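PDB 4ZXH: Abbfa_003403 from Acinetobacter baumannii, which is a four-domain nonribosomal peptide synthetase that probably activates an amino acid, carries it on a phosphopantetheine arm, condenses it with an upstream partner and releases the product. Local coordinates for residues S20-G25 against D185-S190; A209-S214 against G348-L353; V338-S343 against G1005-L1010. One frame throughout, in Å; residues are numbered along the deposited sequence.

Contact 1: S20-G25 against D185-S190. With PNS (4'-phosphopantetheine), chain B.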
loop_
_atom_site.group_PDB
_atom_site.type_symbol
_atom_site.label_atom_id
_atom_site.label_comp_id
_atom_site.label_asym_id
_atom_site.label_seq_id
_atom_site.Cartn_x
_atom_site.Cartn_y
_atom_site.Cartn_z
ATOM N N SER A 20 1.548 -1.313 -31.379
ATOM C CA SER A 20 1.252 -2.721 -31.131
ATOM C C SER A 20 0.868 -2.930 -29.682
ATOM O O SER A 20 1.167 -2.089 -28.837
ATOM C CB SER A 20 2.461 -3.578 -31.447
ATOM O OG SER A 20 3.493 -3.277 -30.521
ATOM N N SER A 21 0.247 -4.061 -29.378
ATOM C CA SER A 21 -0.022 -4.399 -27.976
ATOM C C SER A 21 1.258 -4.611 -27.141
ATOM O O SER A 21 1.257 -4.381 -25.920
ATOM C CB SER A 21 -0.906 -5.636 -27.898
ATOM O OG SER A 21 -2.224 -5.333 -28.341
ATOM N N GLU A 22 2.346 -5.025 -27.793
ATOM C CA GLU A 22 3.628 -5.181 -27.108
ATOM C C GLU A 22 4.218 -3.835 -26.703
ATOM O O GLU A 22 5.081 -3.762 -25.834
ATOM C CB GLU A 22 4.624 -5.919 -27.990
ATOM C CG GLU A 22 4.245 -7.353 -28.313
ATOM C CD GLU A 22 3.351 -7.449 -29.528
ATOM O OE1 GLU A 22 2.608 -6.481 -29.783
ATOM O OE2 GLU A 22 3.429 -8.462 -30.257
ATOM N N GLN A 23 3.754 -2.774 -27.353
ATOM C CA GLN A 23 4.224 -1.427 -27.070
ATOM C C GLN A 23 3.364 -0.722 -26.012
ATOM O O GLN A 23 3.844 0.124 -25.258
ATOM C CB GLN A 23 4.219 -0.606 -28.356
ATOM C CG GLN A 23 5.469 -0.726 -29.216
ATOM C CD GLN A 23 5.298 0.010 -30.526
ATOM O OE1 GLN A 23 4.316 -0.187 -31.238
ATOM N NE2 GLN A 23 6.227 0.900 -30.827
ATOM N N LEU A 24 2.082 -1.066 -25.985
ATOM C CA LEU A 24 1.116 -0.409 -25.122
ATOM C C LEU A 24 1.536 -0.414 -23.655
ATOM O O LEU A 24 1.487 0.618 -22.984
ATOM C CB LEU A 24 -0.241 -1.086 -25.292
ATOM C CG LEU A 24 -1.344 -0.838 -24.278
ATOM C CD1 LEU A 24 -1.655 0.624 -24.210
ATOM C CD2 LEU A 24 -2.572 -1.647 -24.702
ATOM N N GLY A 25 1.962 -1.568 -23.159
ATOM C CA GLY A 25 2.314 -1.681 -21.756
ATOM C C GLY A 25 3.490 -0.806 -21.353
ATOM O O GLY A 25 3.443 -0.135 -20.328
ATOM N N ASP A 185 -0.367 -2.407 -37.576
ATOM C CA ASP A 185 -1.614 -2.072 -38.246
ATOM C C ASP A 185 -2.480 -3.314 -38.513
ATOM O O ASP A 185 -3.704 -3.262 -38.376
ATOM C CB ASP A 185 -1.325 -1.306 -39.538
ATOM C CG ASP A 185 -1.006 0.174 -39.284
ATOM O OD1 ASP A 185 -1.094 0.617 -38.114
ATOM O OD2 ASP A 185 -0.682 0.900 -40.254
ATOM N N LYS A 186 -1.857 -4.434 -38.864
ATOM C CA LYS A 186 -2.615 -5.671 -39.048
ATOM C C LYS A 186 -3.216 -6.143 -37.716
ATOM O O LYS A 186 -4.314 -6.702 -37.678
ATOM C CB LYS A 186 -1.730 -6.765 -39.663
ATOM C CG LYS A 186 -1.432 -6.556 -41.161
ATOM C CD LYS A 186 -0.417 -7.560 -41.710
ATOM N N GLN A 187 -2.499 -5.896 -36.629
ATOM C CA GLN A 187 -2.898 -6.357 -35.303
ATOM C C GLN A 187 -4.159 -5.625 -34.840
ATOM O O GLN A 187 -4.936 -6.141 -34.039
ATOM C CB GLN A 187 -1.751 -6.133 -34.316
ATOM C CG GLN A 187 -1.834 -6.905 -33.029
ATOM C CD GLN A 187 -0.862 -6.368 -31.989
ATOM O OE1 GLN A 187 -0.257 -5.324 -32.191
ATOM N NE2 GLN A 187 -0.702 -7.084 -30.881
ATOM N N GLN A 188 -4.340 -4.418 -35.374
ATOM C CA GLN A 188 -5.432 -3.513 -35.036
ATOM C C GLN A 188 -6.734 -3.977 -35.703
ATOM O O GLN A 188 -7.828 -3.603 -35.283
ATOM C CB GLN A 188 -5.061 -2.089 -35.474
ATOM C CG GLN A 188 -5.950 -0.957 -34.977
ATOM C CD GLN A 188 -5.988 -0.860 -33.461
ATOM O OE1 GLN A 188 -7.037 -0.582 -32.877
ATOM N NE2 GLN A 188 -4.844 -1.108 -32.815
ATOM N N SER A 189 -6.611 -4.814 -36.731
ATOM C CA SER A 189 -7.771 -5.407 -37.398
ATOM C C SER A 189 -8.279 -6.623 -36.631
ATOM O O SER A 189 -9.473 -6.928 -36.634
ATOM C CB SER A 189 -7.419 -5.820 -38.827
ATOM O OG SER A 189 -6.649 -4.820 -39.466
ATOM N N SER A 190 -7.348 -7.317 -35.981
ATOM C CA SER A 190 -7.652 -8.531 -35.232
ATOM C C SER A 190 -8.493 -8.260 -33.989
ATOM O O SER A 190 -8.435 -7.183 -33.385
ATOM C CB SER A 190 -6.363 -9.246 -34.839
ATOM O OG SER A 190 -5.729 -9.768 -35.990
HETATM O O23 PNS B . -3.338 -1.804 -15.483
HETATM P P24 PNS B . -3.573 -1.805 -16.970
HETATM O O25 PNS B . -4.835 -2.431 -17.496
HETATM O O27 PNS B . -2.323 -2.613 -17.592
HETATM C C28 PNS B . -0.987 -2.213 -17.303
HETATM C C29 PNS B . -0.030 -3.109 -18.070
HETATM C C30 PNS B . -0.412 -2.955 -19.543
HETATM C C31 PNS B . -0.211 -4.555 -17.609
HETATM C C32 PNS B . 1.415 -2.676 -17.784
HETATM O O33 PNS B . 1.528 -2.477 -16.365
HETATM C C34 PNS B . 2.401 -3.709 -18.295
HETATM O O35 PNS B . 2.485 -4.001 -19.487
HETATM N N36 PNS B . 3.201 -4.302 -17.419
HETATM C C37 PNS B . 4.176 -5.307 -17.812
HETATM C C38 PNS B . 5.557 -4.790 -17.411
HETATM C C39 PNS B . 6.580 -5.280 -18.390
HETATM O O40 PNS B . 6.315 -5.366 -19.580
HETATM N N41 PNS B . 7.744 -5.595 -17.840
HETATM C C42 PNS B . 8.932 -6.088 -18.493
HETATM C C43 PNS B . 9.755 -6.563 -17.314
HETATM S S44 PNS B . 9.503 -8.337 -17.158
#
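Beside the capping box that opens helix 21-32 of the condensation domain, Gln187 docks on the Ser20-Ser21 edge of the first turn, reaching across from helix 179-187. Gln187 sends its CG away from its own backbone N (chi1 -163°), and beyond CG the chain runs straight, which carries the amide right up to the first turn. There OE1 accepts from Ser21 N at 3.1 Å. The N-H comes in from the flank of the carbonyl, with a C=O...N angle of 106°, and is tilted out of the carbonyl plane. The amide of Gln187 thus serves a backbone N-H of the first helical turn, where there is no preceding turn to supply a carbonyl. OE1 also lies against Ser20 CA, while NE2 rests beside Ser21 CB at 3.3 Å. Glu22 bends at its second torsion and crosses over the amide, its OE1 3.5 Å from Gln187 NE2, too loose to count as a bond; the firmer partner of this carboxylate is Tyr183, whose OH meets OE2. On the same helix as Gln187, Asp185 grips His17 and Ala18, tying helix 179-187 to the strand just before the cap. One turn further along helix 21-32, Gly25 CA comes within 3.2 Å of O35 of the phosphopantetheine, so this helix start also borders the cofactor channel. Within the box, Gln23 N gives only a weak bond to Ser20 OG, whereas Ser20 N points almost straight at Gln23 OE1, 3.0 Å away and in the carbonyl plane.

Contact 2: A209-S214 against G348-L353. With PNS (4'-phosphopantetheine), chain B.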
loop_
_atom_site.group_PDB
_atom_site.type_symbol
_atom_site.label_atom_id
_atom_site.label_comp_id
_atom_site.label_asym_id
_atom_site.label_seq_id
_atom_site.Cartn_x
_atom_site.Cartn_y
_atom_site.Cartn_z
ATOM N N ALA A 209 -3.874 -16.868 -8.820
ATOM C CA ALA A 209 -2.589 -16.227 -8.554
ATOM C C ALA A 209 -2.729 -15.249 -7.413
ATOM O O ALA A 209 -3.733 -14.537 -7.324
ATOM C CB ALA A 209 -2.073 -15.518 -9.789
ATOM N N PRO A 210 -1.726 -15.195 -6.533
ATOM C CA PRO A 210 -1.803 -14.146 -5.516
ATOM C C PRO A 210 -1.632 -12.749 -6.137
ATOM O O PRO A 210 -1.007 -12.556 -7.177
ATOM C CB PRO A 210 -0.642 -14.479 -4.582
ATOM C CG PRO A 210 0.350 -15.081 -5.476
ATOM C CD PRO A 210 -0.426 -15.879 -6.511
ATOM N N HIS A 211 -2.223 -11.779 -5.471
ATOM C CA HIS A 211 -2.123 -10.390 -5.844
ATOM C C HIS A 211 -0.678 -9.918 -5.786
ATOM O O HIS A 211 -0.227 -9.184 -6.667
ATOM C CB HIS A 211 -3.012 -9.574 -4.911
ATOM C CG HIS A 211 -2.946 -8.101 -5.129
ATOM N ND1 HIS A 211 -3.734 -7.453 -6.058
ATOM C CD2 HIS A 211 -2.205 -7.142 -4.519
ATOM C CE1 HIS A 211 -3.478 -6.156 -6.010
ATOM N NE2 HIS A 211 -2.552 -5.942 -5.089
ATOM N N VAL A 212 0.047 -10.351 -4.757
ATOM C CA VAL A 212 1.446 -9.963 -4.567
ATOM C C VAL A 212 2.201 -11.101 -3.870
ATOM O O VAL A 212 1.608 -11.897 -3.128
ATOM C CB VAL A 212 1.563 -8.639 -3.755
ATOM C CG1 VAL A 212 0.903 -8.758 -2.392
ATOM C CG2 VAL A 212 2.992 -8.238 -3.579
ATOM N N HIS A 213 3.502 -11.201 -4.132
ATOM C CA HIS A 213 4.339 -12.218 -3.505
ATOM C C HIS A 213 4.496 -11.922 -2.030
ATOM O O HIS A 213 4.156 -10.842 -1.571
ATOM C CB HIS A 213 5.709 -12.266 -4.154
ATOM C CG HIS A 213 6.505 -11.019 -3.934
ATOM N ND1 HIS A 213 7.153 -10.748 -2.747
ATOM C CD2 HIS A 213 6.731 -9.955 -4.738
ATOM C CE1 HIS A 213 7.759 -9.578 -2.838
ATOM N NE2 HIS A 213 7.515 -9.074 -4.034
ATOM N N SER A 214 5.064 -12.862 -1.289
ATOM C CA SER A 214 5.173 -12.693 0.151
ATOM C C SER A 214 6.614 -12.834 0.586
ATOM O O SER A 214 6.907 -13.430 1.620
ATOM C CB SER A 214 4.295 -13.703 0.885
ATOM O OG SER A 214 2.998 -13.764 0.309
ATOM N N GLY A 348 -1.210 0.695 -7.587
ATOM C CA GLY A 348 -0.092 1.486 -8.077
ATOM C C GLY A 348 1.252 1.193 -7.438
ATOM O O GLY A 348 2.264 1.826 -7.762
ATOM N N SER A 349 1.272 0.215 -6.542
ATOM C CA SER A 349 2.476 -0.127 -5.809
ATOM C C SER A 349 3.201 -1.316 -6.419
ATOM O O SER A 349 4.344 -1.596 -6.061
ATOM C CB SER A 349 2.118 -0.457 -4.371
ATOM O OG SER A 349 1.396 -1.669 -4.355
ATOM N N ILE A 350 2.500 -2.050 -7.283
ATOM C CA ILE A 350 3.036 -3.271 -7.865
ATOM C C ILE A 350 2.713 -3.359 -9.339
ATOM O O ILE A 350 1.719 -2.815 -9.809
ATOM C CB ILE A 350 2.476 -4.554 -7.191
ATOM C CG1 ILE A 350 0.945 -4.622 -7.343
ATOM C CG2 ILE A 350 2.893 -4.621 -5.736
ATOM C CD1 ILE A 350 0.315 -5.894 -6.818
ATOM N N ASN A 351 3.559 -4.060 -10.075
ATOM C CA ASN A 351 3.177 -4.443 -11.417
ATOM C C ASN A 351 2.113 -5.549 -11.334
ATOM O O ASN A 351 2.252 -6.484 -10.551
ATOM C CB ASN A 351 4.395 -4.902 -12.211
ATOM C CG ASN A 351 4.033 -5.319 -13.608
ATOM O OD1 ASN A 351 3.844 -4.477 -14.489
ATOM N ND2 ASN A 351 3.912 -6.623 -13.821
ATOM N N PRO A 352 1.029 -5.421 -12.112
ATOM C CA PRO A 352 -0.090 -6.375 -12.110
ATOM C C PRO A 352 0.343 -7.823 -12.328
ATOM O O PRO A 352 1.247 -8.030 -13.136
ATOM C CB PRO A 352 -0.951 -5.902 -13.282
ATOM C CG PRO A 352 -0.664 -4.449 -13.387
ATOM C CD PRO A 352 0.778 -4.261 -12.988
ATOM N N LEU A 353 -0.271 -8.784 -11.623
ATOM C CA LEU A 353 -0.067 -10.232 -11.865
ATOM C C LEU A 353 1.307 -10.821 -11.522
ATOM O O LEU A 353 1.388 -11.932 -10.988
ATOM C CB LEU A 353 -0.351 -10.577 -13.326
ATOM C CG LEU A 353 -1.796 -10.385 -13.752
ATOM C CD1 LEU A 353 -1.973 -10.957 -15.148
ATOM C CD2 LEU A 353 -2.765 -11.030 -12.746
HETATM O O23 PNS B . -3.338 -1.804 -15.483
HETATM P P24 PNS B . -3.573 -1.805 -16.970
HETATM O O25 PNS B . -4.835 -2.431 -17.496
HETATM O O27 PNS B . -2.323 -2.613 -17.592
HETATM C C28 PNS B . -0.987 -2.213 -17.303
HETATM C C29 PNS B . -0.030 -3.109 -18.070
HETATM C C30 PNS B . -0.412 -2.955 -19.543
HETATM C C31 PNS B . -0.211 -4.555 -17.609
HETATM C C32 PNS B . 1.415 -2.676 -17.784
HETATM O O33 PNS B . 1.528 -2.477 -16.365
HETATM C C34 PNS B . 2.401 -3.709 -18.295
HETATM O O35 PNS B . 2.485 -4.001 -19.487
HETATM N N36 PNS B . 3.201 -4.302 -17.419
HETATM C C37 PNS B . 4.176 -5.307 -17.812
HETATM C C38 PNS B . 5.557 -4.790 -17.411
HETATM C C39 PNS B . 6.580 -5.280 -18.390
HETATM O O40 PNS B . 6.315 -5.366 -19.580
HETATM N N41 PNS B . 7.744 -5.595 -17.840
HETATM C C42 PNS B . 8.932 -6.088 -18.493
HETATM C C43 PNS B . 9.755 -6.563 -17.314
HETATM S S44 PNS B . 9.503 -8.337 -17.158
HETATM O O HOH W 1 -1.632 -8.461 -8.957
#
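His211 turns its ring opposite its backbone N (chi1 177°), and Ile350 tucks CG1 between its own backbone N and carbonyl carbon (chi1 61°); together these choices lay the CD1 methyl of Ile350 over one face of the imidazole. Both loops belong to the condensation domain, and 348-353 lines its phosphopantetheine pocket. Although the first side-chain bond of His211 heads off from the other loop, the ring swings back, and its NE2 lies 3.3 Å from Ile350 CD1. The same methyl also rests on the backbone of His211, beside its carbonyl oxygen. The second branch of Ile350 meets the neighbouring residue, CG2 to Val212 CG2 at 4.2 Å, so its two branches touch two consecutive residues of the facing loop. The polar end of the histidine is held by Asp347, whose OD2 is bonded to NE2 while OD1 takes Ser349 OG, which should limit the ring's rotation. Between the backbones sits a water that donates to His211 O at 2.8 Å and accepts from Leu353 N at 3.0 Å. Gln355 braces the same region, its NE2 bonded to Asn351 O and weakly to His211 O. On the cofactor side of the 348-353 loop, Asn351 OD1 accepts from N36 of the phosphopantetheine at 3.0 Å (N-H...O angle 144°), and Pro352 CD lies 3.9 Å from the cofactor's O33. Because Asn351 ND2 donates to Ala354 O, the amide is set with its oxygen turned to the arm: the loop presents an acceptor for the amide N-H nearest the phosphate, consistent with a role in holding the arm, while its other flank is held by apolar packing and a shared water.

Contact 3: V338-S343 against G1005-L1010. With PNS (4'-phosphopantetheine), chain B.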
loop_
_atom_site.group_PDB
_atom_site.type_symbol
_atom_site.label_atom_id
_atom_site.label_comp_id
_atom_site.label_asym_id
_atom_site.label_seq_id
_atom_site.Cartn_x
_atom_site.Cartn_y
_atom_site.Cartn_z
ATOM N N VAL A 338 -3.886 -9.961 -21.334
ATOM C CA VAL A 338 -4.102 -10.920 -20.248
ATOM C C VAL A 338 -4.546 -10.197 -18.976
ATOM O O VAL A 338 -5.438 -10.674 -18.267
ATOM C CB VAL A 338 -2.844 -11.754 -19.942
ATOM C CG1 VAL A 338 -3.062 -12.614 -18.695
ATOM C CG2 VAL A 338 -2.494 -12.627 -21.122
ATOM N N VAL A 339 -3.938 -9.047 -18.683
ATOM C CA VAL A 339 -4.301 -8.325 -17.472
ATOM C C VAL A 339 -5.727 -7.820 -17.600
ATOM O O VAL A 339 -6.489 -7.852 -16.638
ATOM C CB VAL A 339 -3.352 -7.168 -17.190
ATOM C CG1 VAL A 339 -3.984 -6.193 -16.212
ATOM C CG2 VAL A 339 -2.056 -7.700 -16.633
ATOM N N GLU A 340 -6.093 -7.395 -18.803
ATOM C CA GLU A 340 -7.465 -6.975 -19.078
ATOM C C GLU A 340 -8.466 -8.102 -18.787
ATOM O O GLU A 340 -9.520 -7.852 -18.211
ATOM C CB GLU A 340 -7.588 -6.490 -20.527
ATOM C CG GLU A 340 -9.010 -6.251 -21.039
ATOM C CD GLU A 340 -9.049 -5.700 -22.483
ATOM O OE1 GLU A 340 -7.979 -5.397 -23.069
ATOM O OE2 GLU A 340 -10.163 -5.576 -23.034
ATOM N N ALA A 341 -8.115 -9.336 -19.145
ATOM C CA ALA A 341 -9.027 -10.478 -19.005
ATOM C C ALA A 341 -9.116 -10.991 -17.578
ATOM O O ALA A 341 -10.191 -11.315 -17.102
ATOM C CB ALA A 341 -8.609 -11.613 -19.932
ATOM N N VAL A 342 -7.975 -11.084 -16.904
ATOM C CA VAL A 342 -7.924 -11.563 -15.525
ATOM C C VAL A 342 -8.553 -10.554 -14.580
ATOM O O VAL A 342 -9.190 -10.905 -13.590
ATOM C CB VAL A 342 -6.486 -11.818 -15.096
ATOM C CG1 VAL A 342 -6.425 -12.226 -13.631
ATOM C CG2 VAL A 342 -5.855 -12.864 -16.001
ATOM N N SER A 343 -8.342 -9.293 -14.928
ATOM C CA SER A 343 -8.854 -8.133 -14.224
ATOM C C SER A 343 -8.513 -8.078 -12.734
ATOM O O SER A 343 -9.403 -7.933 -11.906
ATOM C CB SER A 343 -10.365 -8.041 -14.407
ATOM O OG SER A 343 -10.830 -6.750 -14.030
ATOM N N GLY A 1005 -14.759 -2.633 -15.038
ATOM C CA GLY A 1005 -14.332 -3.264 -16.277
ATOM C C GLY A 1005 -13.341 -2.443 -17.082
ATOM O O GLY A 1005 -12.975 -2.808 -18.196
ATOM N N GLY A 1006 -12.907 -1.326 -16.512
ATOM C CA GLY A 1006 -11.971 -0.447 -17.181
ATOM C C GLY A 1006 -10.575 -1.023 -17.120
ATOM O O GLY A 1006 -10.274 -1.822 -16.242
ATOM N N HIS A 1007 -9.720 -0.613 -18.048
ATOM C CA HIS A 1007 -8.341 -1.084 -18.059
ATOM C C HIS A 1007 -7.417 -0.036 -18.650
ATOM O O HIS A 1007 -7.850 1.017 -19.109
ATOM C CB HIS A 1007 -8.219 -2.381 -18.848
ATOM C CG HIS A 1007 -8.780 -2.284 -20.229
ATOM N ND1 HIS A 1007 -8.096 -1.689 -21.269
ATOM C CD2 HIS A 1007 -9.969 -2.679 -20.736
ATOM C CE1 HIS A 1007 -8.836 -1.738 -22.362
ATOM N NE2 HIS A 1007 -9.975 -2.337 -22.065
ATOM N N SER A 1008 -6.136 -0.359 -18.664
ATOM C CA SER A 1008 -5.104 0.613 -18.973
ATOM C C SER A 1008 -5.276 1.405 -20.289
ATOM O O SER A 1008 -5.219 2.626 -20.248
ATOM C CB SER A 1008 -3.758 -0.099 -18.913
ATOM O OG SER A 1008 -3.445 -0.299 -17.535
ATOM N N LEU A 1009 -5.519 0.764 -21.428
ATOM C CA LEU A 1009 -5.771 1.543 -22.651
ATOM C C LEU A 1009 -6.994 2.465 -22.489
ATOM O O LEU A 1009 -6.926 3.649 -22.839
ATOM C CB LEU A 1009 -5.964 0.632 -23.863
ATOM C CG LEU A 1009 -6.236 1.324 -25.203
ATOM C CD1 LEU A 1009 -5.278 2.496 -25.399
ATOM C CD2 LEU A 1009 -6.146 0.364 -26.387
ATOM N N LEU A 1010 -8.097 1.945 -21.949
ATOM C CA LEU A 1010 -9.287 2.779 -21.705
ATOM C C LEU A 1010 -8.983 4.016 -20.869
ATOM O O LEU A 1010 -9.476 5.097 -21.166
ATOM C CB LEU A 1010 -10.395 1.994 -21.000
ATOM C CG LEU A 1010 -11.292 1.107 -21.852
ATOM C CD1 LEU A 1010 -12.579 0.840 -21.103
ATOM C CD2 LEU A 1010 -11.573 1.759 -23.163
HETATM O O23 PNS B . -3.338 -1.804 -15.483
HETATM P P24 PNS B . -3.573 -1.805 -16.970
HETATM O O25 PNS B . -4.835 -2.431 -17.496
HETATM O O27 PNS B . -2.323 -2.613 -17.592
HETATM C C28 PNS B . -0.987 -2.213 -17.303
HETATM C C29 PNS B . -0.030 -3.109 -18.070
HETATM C C30 PNS B . -0.412 -2.955 -19.543
HETATM C C31 PNS B . -0.211 -4.555 -17.609
HETATM C C32 PNS B . 1.415 -2.676 -17.784
HETATM O O33 PNS B . 1.528 -2.477 -16.365
HETATM C C34 PNS B . 2.401 -3.709 -18.295
HETATM O O35 PNS B . 2.485 -4.001 -19.487
HETATM N N36 PNS B . 3.201 -4.302 -17.419
HETATM C C37 PNS B . 4.176 -5.307 -17.812
HETATM C C38 PNS B . 5.557 -4.790 -17.411
HETATM C C39 PNS B . 6.580 -5.280 -18.390
HETATM O O40 PNS B . 6.315 -5.366 -19.580
HETATM N N41 PNS B . 7.744 -5.595 -17.840
HETATM C C42 PNS B . 8.932 -6.088 -18.493
HETATM C C43 PNS B . 9.755 -6.563 -17.314
HETATM S S44 PNS B . 9.503 -8.337 -17.158
#
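Glu340, on helix 335-342 of the condensation domain, is the residue that meets His1007 of the carrier domain, and the helix builds up to it in steps. Val338 faces inward, packing on Trp202 and Leu206. Val339 turns to the cofactor, its CG2 3.8 Å from C31, one of the two methyls on the quaternary carbon C29 of the phosphopantetheine. Glu340 then stretches out, extended along its whole chain, and lies across one face of the His1007 ring. Its CG makes a CH-pi contact, 4.1 Å from the ring centroid and 29° off the normal, and the carboxylate stacks above the ring at 20° between planes, with CD 3.4 Å over the plane and offset to the rim. Glu340 OE2 and His1007 NE2 approach to 3.4 Å, but the angle is wrong for a hydrogen bond, as OE2 lies off the ring plane, out past NE2, not along its N-H direction. The negative charge there may still polarise the imidazole; a long, weak ion pair with Arg337 shares it. Leu1010 covers the opposite face of the ring, which is thus sandwiched. Ala341 continues the helix, and Ser343 leaves it with a positive phi. On the carrier side His1007 is the N-cap residue of helix 1008-1022. The next residue, Ser1008, binds P24 covalently through OG at 1.6 Å, and its N donates to O25 at 2.7 Å. Arg346 NE is hydrogen-bonded to the cofactor as well. This is the Gly-Gly-His-Ser motif of a holo peptidyl carrier protein, docked on its condensation domain with the phosphate at a helix N-terminus.

Overall arrangement
All three contacts touch the same phosphopantetheine. Contacts 1 and 3 have centres 15 Å apart, as do contacts 2 and 3, while contacts 1 and 2 are 25 Å apart and do not touch. Contact 3 bridges them: Leu24 CD2 packs on Leu1009 CB at 4.2 Å, and Leu353 CD1 on Val339 CG2 at 3.6 Å. Along the chain contact 1 closes before the other two open, whereas the segments of contacts 2 and 3 alternate. Contacts 1 and 2 lie wholly within the condensation domain; contact 3 joins it to the carrier domain, 662 residues later. The arm is consequently held in the condensation domain, consistent with delivery for peptide bond formation.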